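Local coordinates for motility protein B (Helicobacter pylori, PDB 3CYP) that forms part of the stator of the bacterial flagellar motor, and through its periplasmic OmpA-like domain probably fastens the torque-generating machinery to the cell wall, at residues A117-L120 against S121-H124. Sequence-based numbering, arbitrary orientation. Where two conformers were deposited one is given.
Sequences ANDL and SKIH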
loop_
_atom_site.group_PDB
_atom_site.type_symbol
_atom_site.label_atom_id
_atom_site.label_comp_id
_atom_site.label_asym_id
_atom_site.label_seq_id
_atom_site.Cartn_x
_atom_site.Cartn_y
_atom_site.Cartn_z
ATOM N N ALA B 117 16.270 -9.567 15.286
ATOM C CA ALA B 117 16.808 -10.912 15.454
ATOM C C ALA B 117 16.023 -11.668 16.530
ATOM O O ALA B 117 15.879 -12.889 16.442
ATOM C CB ALA B 117 18.268 -10.850 15.860
ATOM N N ASN B 118 15.565 -10.975 17.551
ATOM C CA ASN B 118 14.877 -11.654 18.667
ATOM C C ASN B 118 13.482 -12.122 18.290
ATOM O O ASN B 118 13.111 -13.259 18.615
ATOM C CB ASN B 118 14.815 -10.754 19.874
ATOM C CG ASN B 118 16.199 -10.418 20.375
ATOM O OD1 ASN B 118 17.041 -11.313 20.458
ATOM N ND2 ASN B 118 16.466 -9.140 20.604
ATOM N N ASP B 119 12.731 -11.249 17.612
ATOM C CA ASP B 119 11.373 -11.606 17.137
ATOM C C ASP B 119 11.399 -12.697 16.062
ATOM O O ASP B 119 10.404 -13.401 15.859
ATOM C CB ASP B 119 10.640 -10.371 16.605
ATOM C CG ASP B 119 10.164 -9.442 17.707
ATOM O OD1 ASP B 119 10.115 -9.853 18.904
ATOM O OD2 ASP B 119 9.839 -8.272 17.411
ATOM N N LEU B 120 12.499 -12.820 15.336
ATOM C CA LEU B 120 12.607 -13.802 14.247
ATOM C C LEU B 120 12.244 -15.213 14.717
ATOM O O LEU B 120 11.552 -15.954 14.010
ATOM C CB LEU B 120 14.024 -13.746 13.639
ATOM C CG LEU B 120 14.119 -14.493 12.311
ATOM C CD1 LEU B 120 14.954 -13.734 11.281
ATOM C CD2 LEU B 120 14.595 -15.916 12.566
ATOM N N SER B 121 12.653 -15.558 15.939
ATOM C CA SER B 121 12.381 -16.875 16.505
ATOM C C SER B 121 10.884 -17.093 16.710
ATOM O O SER B 121 10.359 -18.180 16.464
ATOM C CB SER B 121 13.098 -17.032 17.849
ATOM O OG SER B 121 12.956 -18.348 18.359
ATOM N N LYS B 122 10.216 -16.052 17.201
ATOM C CA LYS B 122 8.774 -16.074 17.435
ATOM C C LYS B 122 8.021 -16.275 16.128
ATOM O O LYS B 122 7.036 -17.032 16.075
ATOM C CB LYS B 122 8.315 -14.814 18.133
ATOM C CG LYS B 122 8.883 -14.606 19.557
ATOM C CD LYS B 122 8.373 -13.333 20.178
ATOM C CE LYS B 122 8.725 -13.235 21.647
ATOM N NZ LYS B 122 8.075 -12.046 22.290
ATOM N N ILE B 123 8.486 -15.625 15.070
ATOM C CA ILE B 123 7.849 -15.786 13.765
ATOM C C ILE B 123 7.979 -17.239 13.318
ATOM O O ILE B 123 7.018 -17.847 12.869
ATOM C CB ILE B 123 8.454 -14.857 12.672
ATOM C CG1 ILE B 123 8.394 -13.372 13.115
ATOM C CG2 ILE B 123 7.711 -15.102 11.331
ATOM C CD1 ILE B 123 9.134 -12.427 12.125
ATOM N N HIS B 124 9.192 -17.778 13.412
ATOM C CA HIS B 124 9.461 -19.143 12.951
ATOM C C HIS B 124 8.514 -20.129 13.662
ATOM O O HIS B 124 7.929 -21.030 13.010
ATOM C CB HIS B 124 10.928 -19.511 13.242
ATOM C CG HIS B 124 11.329 -20.825 12.660
ATOM N ND1 HIS B 124 12.425 -21.525 13.104
ATOM C CD2 HIS B 124 10.775 -21.575 11.677
ATOM C CE1 HIS B 124 12.529 -22.655 12.426
ATOM N NE2 HIS B 124 11.556 -22.700 11.536
HETATM O O HOH W 1 8.536 -9.631 21.036
#
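Asp119 and Lys122 meet through water near the N-terminal end of helix 117-131, the last helix of the chain, which follows strand 108-114 in the OmpA-like periplasmic domain. Their charged ends, 4.5 Å apart between Asp119 OD1 and Lys122 NZ, stop short of a salt bridge. Water 1 joins them, donating to Asp119 OD1 at 2.7 Å and accepting from Lys122 NZ at 2.8 Å. With CG anti to its own carbonyl carbon (chi1 -64°) and the rest of the chain extended, the lysine runs back toward the start of the helix, and its CD passes 4.1 Å from Asp119 OD1. The other carboxylate oxygen of Asp119, OD2, faces Arg36 in a long, weak ion pair, while the backbone N of Asp119 is hydrogen-bonded to Asp116 OD1.

Two i to i+4 backbone bonds carry the helix through this turn: Ile123 N donates to Asp119 O and His124 N to Leu120 O, each at 3.0 Å.

Asp119 and Ile123 are the buried side chains here, and both touch Val37; Ile123 also touches Thr115, so this face of the helix packs against the loops beside strands 38-44 and 108-114. Within the turn, Ile123 CG1, anti to its own carbonyl carbon, comes up beside the oxygen end of the Asp119 carbonyl, 3.4 Å from Asp119 O.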